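Local coordinates for protein cellulase (Uncultured bacterium, PDB 3WX5) that probably hydrolyses internal beta-1,4-glucosidic bonds of cellulose, as an endoglucanase of glycoside hydrolase family 12, at residues A[119-130]-A[214-224]. Numbering follows the deposited sequence.
Sequences NAAYDLWFSPSL and WYLHAVETGFE
Strands 119-127 and 215-222 run antiparallel, their axes 4.4 Å apart at closest approach and 163° between directions, within a sheet of the beta-jelly-roll sandwich of family 12. Pairing from Ala121–Gly222 to Trp125–Ala218 is regular; the register then slips by one to Phe126–Leu216, a beta bulge, where His217 N donates to Trp125 O (2.8 Å, 171°). Tyr122, Leu124 and Phe126 point with Leu216, Val219 and Thr221 into the sandwich, against strands 101-111 and 233-243. There Thr221 CB sits over the Tyr122 ring, 3.9 Å from its centroid, and Leu216 CD1 lies over one face of Phe126.

At the Asn119 end, the backbone N donates to Glu224 O and the amide turns onto the same residue: OD1 accepts from Glu224 N at 2.9 Å, while ND2 reaches the anti lone pair of Glu224 OE1. With chi1 70°, CG is tucked between backbone N and carbonyl carbon, bringing both amide ends within reach. Replacing Asn119 by an alanine is likely to leave Glu224 N without its side-chain acceptor and the carboxylate without this donor, freer to turn.

The other face carries Asp123, Trp125 and Glu220, whose OE2 also bonds His84; with Trp125 stacked on Tyr136, it is consistent with the family's concave substrate cleft. One water ties all three together, donating to Asp123 OD2 (2.8 Å) and Glu220 OE1 (2.7 Å) and accepting from Trp125 NE1 at 3.0 Å.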
ATOM      1  N   ASN A 119       6.233   4.501   7.870  1.00  8.61           N
ATOM      2  CA  ASN A 119       6.900   3.767   6.805  1.00  9.02           C
ATOM      3  C   ASN A 119       6.352   4.228   5.467  1.00 12.33           C
ATOM      4  O   ASN A 119       5.380   4.999   5.443  1.00 10.93           O
ATOM      5  CB  ASN A 119       6.723   2.254   6.988  1.00  9.38           C
ATOM      6  CG  ASN A 119       5.284   1.775   6.748  1.00 10.77           C
ATOM      7  OD1 ASN A 119       4.533   2.359   5.955  1.00 10.06           O
ATOM      8  ND2 ASN A 119       4.957   0.613   7.320  1.00 12.45           N
ATOM      9  N   ALA A 120       7.056   3.881   4.386  1.00 10.58           N
ATOM     10  CA  ALA A 120       6.542   4.089   3.028  1.00 11.00           C
ATOM     11  C   ALA A 120       6.462   2.704   2.412  1.00 11.36           C
ATOM     12  O   ALA A 120       7.458   1.982   2.405  1.00 10.51           O
ATOM     13  CB  ALA A 120       7.532   4.977   2.214  1.00 10.22           C
ATOM     14  N   ALA A 121       5.260   2.284   2.012  1.00 11.34           N
ATOM     15  CA  ALA A 121       5.005   0.863   1.810  1.00  8.56           C
ATOM     16  C   ALA A 121       3.853   0.620   0.850  1.00  8.50           C
ATOM     17  O   ALA A 121       2.825   1.296   0.919  1.00 10.70           O
ATOM     18  CB  ALA A 121       4.745   0.156   3.143  1.00  9.15           C
ATOM     19  N   TYR A 122       4.033  -0.352  -0.040  1.00  6.73           N
ATOM     20  CA  TYR A 122       2.906  -0.889  -0.821  1.00  8.72           C
ATOM     21  C   TYR A 122       2.032  -1.721   0.138  1.00  8.11           C
ATOM     22  O   TYR A 122       2.532  -2.268   1.123  1.00  9.33           O
ATOM     23  CB  TYR A 122       3.453  -1.799  -1.914  1.00  8.21           C
ATOM     24  CG  TYR A 122       3.924  -1.056  -3.141  1.00  8.87           C
ATOM     25  CD1 TYR A 122       5.197  -0.482  -3.197  1.00 11.06           C
ATOM     26  CD2 TYR A 122       3.072  -0.860  -4.208  1.00  9.66           C
ATOM     27  CE1 TYR A 122       5.616   0.195  -4.329  1.00 12.44           C
ATOM     28  CE2 TYR A 122       3.487  -0.208  -5.345  1.00 11.94           C
ATOM     29  CZ  TYR A 122       4.746   0.351  -5.386  1.00 13.75           C
ATOM     30  OH  TYR A 122       5.173   1.022  -6.517  1.00 12.59           O
ATOM     31  N   ASP A 123       0.766  -1.890  -0.218  1.00  8.66           N
ATOM     32  CA  ASP A 123      -0.190  -2.685   0.557  1.00  8.85           C
ATOM     33  C   ASP A 123      -1.100  -3.317  -0.493  1.00 11.60           C
ATOM     34  O   ASP A 123      -1.746  -2.589  -1.248  1.00 10.83           O
ATOM     35  CB  ASP A 123      -0.992  -1.721   1.480  1.00  9.51           C
ATOM     36  CG  ASP A 123      -1.611  -2.431   2.668  1.00 10.84           C
ATOM     37  OD1 ASP A 123      -1.160  -3.544   2.934  1.00 12.82           O
ATOM     38  OD2 ASP A 123      -2.490  -1.867   3.374  1.00 12.96           O
ATOM     39  N   LEU A 124      -1.021  -4.642  -0.665  1.00  8.80           N
ATOM     40  CA  LEU A 124      -1.884  -5.320  -1.640  1.00 11.52           C
ATOM     41  C   LEU A 124      -2.851  -6.226  -0.889  1.00 11.88           C
ATOM     42  O   LEU A 124      -2.446  -6.942   0.035  1.00 10.59           O
ATOM     43  CB  LEU A 124      -1.035  -6.187  -2.592  1.00 11.06           C
ATOM     44  CG  LEU A 124      -0.270  -5.482  -3.723  1.00 10.46           C
ATOM     45  CD1 LEU A 124       0.800  -4.567  -3.178  1.00  9.08           C
ATOM     46  CD2 LEU A 124       0.373  -6.536  -4.643  1.00 11.25           C
ATOM     47  N   TRP A 125      -4.087  -6.325  -1.390  1.00  9.37           N
ATOM     48  CA  TRP A 125      -5.145  -6.978  -0.631  1.00 11.61           C
ATOM     49  C   TRP A 125      -5.692  -8.125  -1.483  1.00 11.22           C
ATOM     50  O   TRP A 125      -5.957  -7.948  -2.675  1.00 10.65           O
ATOM     51  CB  TRP A 125      -6.283  -5.985  -0.287  1.00 11.33           C
ATOM     52  CG  TRP A 125      -5.963  -5.065   0.855  1.00 11.62           C
ATOM     53  CD1 TRP A 125      -5.670  -3.727   0.786  1.00 11.69           C
ATOM     54  CD2 TRP A 125      -5.873  -5.424   2.241  1.00 10.91           C
ATOM     55  NE1 TRP A 125      -5.440  -3.235   2.050  1.00 14.69           N
ATOM     56  CE2 TRP A 125      -5.495  -4.265   2.951  1.00 14.15           C
ATOM     57  CE3 TRP A 125      -6.096  -6.608   2.949  1.00  8.63           C
ATOM     58  CZ2 TRP A 125      -5.406  -4.238   4.354  1.00 12.46           C
ATOM     59  CZ3 TRP A 125      -5.951  -6.595   4.342  1.00 11.90           C
ATOM     60  CH2 TRP A 125      -5.529  -5.431   5.016  1.00 10.98           C
ATOM     61  N   PHE A 126      -5.868  -9.273  -0.843  1.00 10.89           N
ATOM     62  CA  PHE A 126      -6.340 -10.501  -1.496  1.00 10.82           C
ATOM     63  C   PHE A 126      -7.484 -11.134  -0.705  1.00 11.89           C
ATOM     64  O   PHE A 126      -7.511 -11.088   0.526  1.00 10.13           O
ATOM     65  CB  PHE A 126      -5.207 -11.530  -1.552  1.00 10.94           C
ATOM     66  CG  PHE A 126      -3.941 -11.006  -2.175  1.00 11.43           C
ATOM     67  CD1 PHE A 126      -3.062 -10.214  -1.438  1.00 10.10           C
ATOM     68  CD2 PHE A 126      -3.575 -11.388  -3.459  1.00 12.39           C
ATOM     69  CE1 PHE A 126      -1.901  -9.696  -2.038  1.00 10.70           C
ATOM     70  CE2 PHE A 126      -2.370 -10.965  -4.014  1.00 12.53           C
ATOM     71  CZ  PHE A 126      -1.514 -10.147  -3.276  1.00 10.70           C
ATOM     72  N   SER A 127      -8.368 -11.852  -1.403  1.00 11.61           N
ATOM     73  CA  SER A 127      -9.260 -12.732  -0.669  1.00 13.56           C
ATOM     74  C   SER A 127      -9.965 -13.707  -1.594  1.00 11.60           C
ATOM     75  O   SER A 127      -9.914 -13.543  -2.816  1.00 11.67           O
ATOM     76  CB  SER A 127     -10.306 -11.917   0.082  1.00 15.99           C
ATOM     77  OG  SER A 127     -11.444 -11.743  -0.737  1.00 17.09           O
ATOM     78  N   PRO A 128     -10.581 -14.746  -1.017  1.00 12.48           N
ATOM     79  CA  PRO A 128     -11.154 -15.739  -1.901  1.00 14.20           C
ATOM     80  C   PRO A 128     -12.410 -15.221  -2.567  1.00 15.17           C
ATOM     81  O   PRO A 128     -12.918 -15.858  -3.492  1.00 15.17           O
ATOM     82  CB  PRO A 128     -11.471 -16.920  -0.970  1.00 14.78           C
ATOM     83  CG  PRO A 128     -11.593 -16.329   0.374  1.00 18.09           C
ATOM     84  CD  PRO A 128     -10.573 -15.196   0.387  1.00 15.32           C
ATOM     85  N   SER A 129     -12.922 -14.095  -2.087  1.00 15.52           N
ATOM     86  CA  SER A 129     -14.158 -13.514  -2.630  1.00 15.87           C
ATOM     87  C   SER A 129     -13.959 -12.514  -3.785  1.00 18.89           C
ATOM     88  O   SER A 129     -12.908 -11.864  -3.910  1.00 17.40           O
ATOM     89  CB  SER A 129     -14.991 -12.900  -1.493  1.00 16.74           C
ATOM     90  OG  SER A 129     -16.060 -12.127  -2.004  1.00 22.96           O
ATOM     91  N   LEU A 130     -14.942 -12.476  -4.689  1.00 17.53           N
ATOM     92  CA  LEU A 130     -14.961 -11.527  -5.793  1.00 17.53           C
ATOM     93  C   LEU A 130     -15.342 -10.116  -5.345  1.00 16.45           C
ATOM     94  O   LEU A 130     -15.153  -9.170  -6.099  1.00 18.31           O
ATOM     95  CB  LEU A 130     -15.949 -12.009  -6.879  1.00 19.27           C
ATOM     96  CG  LEU A 130     -15.390 -13.003  -7.907  1.00 21.10           C
ATOM     97  CD1 LEU A 130     -16.546 -13.637  -8.708  1.00 28.54           C
ATOM     98  CD2 LEU A 130     -14.415 -12.315  -8.854  1.00 23.15           C
ATOM     99  N   TRP A 214      -6.999 -17.256  -4.584  1.00 12.42           N
ATOM    100  CA  TRP A 214      -7.522 -15.992  -4.049  1.00 13.76           C
ATOM    101  C   TRP A 214      -7.406 -14.901  -5.118  1.00 14.41           C
ATOM    102  O   TRP A 214      -6.555 -14.993  -5.995  1.00 13.90           O
ATOM    103  CB  TRP A 214      -6.758 -15.582  -2.789  1.00 13.36           C
ATOM    104  CG  TRP A 214      -7.057 -16.458  -1.594  1.00 11.38           C
ATOM    105  CD1 TRP A 214      -8.015 -17.434  -1.501  1.00 12.57           C
ATOM    106  CD2 TRP A 214      -6.333 -16.486  -0.351  1.00 12.40           C
ATOM    107  NE1 TRP A 214      -7.950 -18.043  -0.254  1.00 10.66           N
ATOM    108  CE2 TRP A 214      -6.928 -17.479   0.463  1.00 13.47           C
ATOM    109  CE3 TRP A 214      -5.252 -15.752   0.157  1.00 15.28           C
ATOM    110  CZ2 TRP A 214      -6.473 -17.763   1.757  1.00 13.46           C
ATOM    111  CZ3 TRP A 214      -4.812 -16.019   1.435  1.00 10.88           C
ATOM    112  CH2 TRP A 214      -5.438 -16.993   2.236  1.00  8.56           C
ATOM    113  N   TYR A 215      -8.276 -13.894  -5.047  1.00 11.37           N
ATOM    114  CA  TYR A 215      -8.205 -12.734  -5.930  1.00 12.57           C
ATOM    115  C   TYR A 215      -7.329 -11.649  -5.325  1.00 11.99           C
ATOM    116  O   TYR A 215      -7.490 -11.330  -4.163  1.00 12.82           O
ATOM    117  CB  TYR A 215      -9.594 -12.150  -6.081  1.00 11.99           C
ATOM    118  CG  TYR A 215     -10.482 -13.099  -6.820  1.00 13.54           C
ATOM    119  CD1 TYR A 215     -10.445 -13.160  -8.220  1.00 17.39           C
ATOM    120  CD2 TYR A 215     -11.253 -14.022  -6.138  1.00 19.52           C
ATOM    121  CE1 TYR A 215     -11.230 -14.075  -8.918  1.00 18.75           C
ATOM    122  CE2 TYR A 215     -12.029 -14.952  -6.825  1.00 18.16           C
ATOM    123  CZ  TYR A 215     -12.004 -14.972  -8.212  1.00 19.61           C
ATOM    124  OH  TYR A 215     -12.761 -15.886  -8.891  1.00 18.46           O
ATOM    125  N   LEU A 216      -6.506 -11.025  -6.167  1.00 11.03           N
ATOM    126  CA  LEU A 216      -5.944  -9.702  -5.905  1.00 10.98           C
ATOM    127  C   LEU A 216      -7.011  -8.648  -6.125  1.00 13.25           C
ATOM    128  O   LEU A 216      -7.595  -8.578  -7.214  1.00 13.04           O
ATOM    129  CB  LEU A 216      -4.758  -9.452  -6.837  1.00 10.84           C
ATOM    130  CG  LEU A 216      -4.151  -8.042  -6.799  1.00 11.87           C
ATOM    131  CD1 LEU A 216      -3.644  -7.694  -5.375  1.00  8.35           C
ATOM    132  CD2 LEU A 216      -3.015  -7.936  -7.854  1.00 10.14           C
ATOM    133  N   HIS A 217      -7.313  -7.865  -5.084  1.00 10.41           N
ATOM    134  CA  HIS A 217      -8.345  -6.818  -5.201  1.00 11.85           C
ATOM    135  C   HIS A 217      -7.800  -5.432  -5.453  1.00 12.18           C
ATOM    136  O   HIS A 217      -8.434  -4.624  -6.137  1.00 13.29           O
ATOM    137  CB  HIS A 217      -9.185  -6.783  -3.919  1.00 11.02           C
ATOM    138  CG  HIS A 217     -10.098  -7.955  -3.794  1.00 11.73           C
ATOM    139  ND1 HIS A 217     -11.307  -8.016  -4.464  1.00 14.29           N
ATOM    140  CD2 HIS A 217      -9.926  -9.164  -3.210  1.00 15.39           C
ATOM    141  CE1 HIS A 217     -11.899  -9.159  -4.173  1.00 17.39           C
ATOM    142  NE2 HIS A 217     -11.076  -9.883  -3.430  1.00 15.96           N
ATOM    143  N   ALA A 218      -6.645  -5.126  -4.857  1.00 10.38           N
ATOM    144  CA  ALA A 218      -6.170  -3.746  -4.847  1.00 10.02           C
ATOM    145  C   ALA A 218      -4.673  -3.712  -4.742  1.00 12.00           C
ATOM    146  O   ALA A 218      -4.106  -4.460  -3.963  1.00 13.09           O
ATOM    147  CB  ALA A 218      -6.772  -2.992  -3.638  1.00  9.63           C
ATOM    148  N   VAL A 219      -4.054  -2.783  -5.468  1.00 11.18           N
ATOM    149  CA  VAL A 219      -2.629  -2.522  -5.331  1.00 11.62           C
ATOM    150  C   VAL A 219      -2.521  -1.064  -4.878  1.00 12.56           C
ATOM    151  O   VAL A 219      -2.875  -0.140  -5.653  1.00 13.04           O
ATOM    152  CB  VAL A 219      -1.910  -2.677  -6.703  1.00 11.60           C
ATOM    153  CG1 VAL A 219      -0.399  -2.357  -6.568  1.00 10.90           C
ATOM    154  CG2 VAL A 219      -2.101  -4.107  -7.223  1.00 12.48           C
ATOM    155  N   GLU A 220      -1.978  -0.860  -3.674  1.00 11.77           N
ATOM    156  CA  GLU A 220      -1.936   0.473  -3.070  1.00 11.44           C
ATOM    157  C   GLU A 220      -0.511   0.789  -2.686  1.00 11.48           C
ATOM    158  O   GLU A 220       0.283  -0.114  -2.430  1.00 10.51           O
ATOM    159  CB  GLU A 220      -2.829   0.535  -1.814  1.00 10.58           C
ATOM    160  CG  GLU A 220      -4.019  -0.420  -1.837  1.00 12.12           C
ATOM    161  CD  GLU A 220      -5.082  -0.130  -0.757  1.00 16.52           C
ATOM    162  OE1 GLU A 220      -4.808   0.616   0.212  1.00 16.21           O
ATOM    163  OE2 GLU A 220      -6.237  -0.586  -0.933  1.00 16.74           O
ATOM    164  N   THR A 221      -0.189   2.072  -2.565  1.00  9.57           N
ATOM    165  CA  THR A 221       1.005   2.420  -1.815  1.00  9.14           C
ATOM    166  C   THR A 221       0.783   3.729  -1.073  1.00 10.19           C
ATOM    167  O   THR A 221      -0.156   4.467  -1.388  1.00 10.10           O
ATOM    168  CB  THR A 221       2.229   2.527  -2.743  1.00  9.49           C
ATOM    169  OG1 THR A 221       3.416   2.559  -1.937  1.00 10.43           O
ATOM    170  CG2 THR A 221       2.138   3.819  -3.620  1.00  8.73           C
ATOM    171  N   GLY A 222       1.582   3.979  -0.042  1.00  9.05           N
ATOM    172  CA  GLY A 222       1.340   5.146   0.825  1.00  8.13           C
ATOM    173  C   GLY A 222       2.235   5.066   2.028  1.00 11.55           C
ATOM    174  O   GLY A 222       3.273   4.405   1.972  1.00 12.03           O
ATOM    175  N   PHE A 223       1.799   5.654   3.144  1.00 10.16           N
ATOM    176  CA  PHE A 223       2.660   5.748   4.325  1.00 11.16           C
ATOM    177  C   PHE A 223       1.837   5.258   5.504  1.00 12.25           C
ATOM    178  O   PHE A 223       0.788   5.835   5.803  1.00 11.47           O
ATOM    179  CB  PHE A 223       3.060   7.208   4.566  1.00 10.82           C
ATOM    180  CG  PHE A 223       3.733   7.855   3.371  1.00 10.85           C
ATOM    181  CD1 PHE A 223       5.080   7.618   3.122  1.00 10.49           C
ATOM    182  CD2 PHE A 223       2.999   8.621   2.457  1.00 14.59           C
ATOM    183  CE1 PHE A 223       5.714   8.180   2.014  1.00 12.45           C
ATOM    184  CE2 PHE A 223       3.622   9.172   1.313  1.00 12.31           C
ATOM    185  CZ  PHE A 223       4.982   8.966   1.114  1.00 10.85           C
ATOM    186  N   GLU A 224       2.303   4.231   6.209  1.00  9.05           N
ATOM    187  CA  GLU A 224       1.664   3.961   7.492  1.00  9.50           C
ATOM    188  C   GLU A 224       2.207   4.955   8.508  1.00 11.20           C
ATOM    189  O   GLU A 224       3.423   5.077   8.691  1.00  9.48           O
ATOM    190  CB  GLU A 224       1.885   2.519   7.959  1.00 11.29           C
ATOM    191  CG  GLU A 224       1.260   1.461   7.037  1.00 12.91           C
ATOM    192  CD  GLU A 224       1.255   0.071   7.667  1.00 16.77           C
ATOM    193  OE1 GLU A 224       2.344  -0.495   7.920  1.00 13.32           O
ATOM    194  OE2 GLU A 224       0.158  -0.439   7.964  1.00 15.47           O
TER
HETATM  195  O   HOH W   1      -4.713  -0.378   2.726  1.00 12.06           O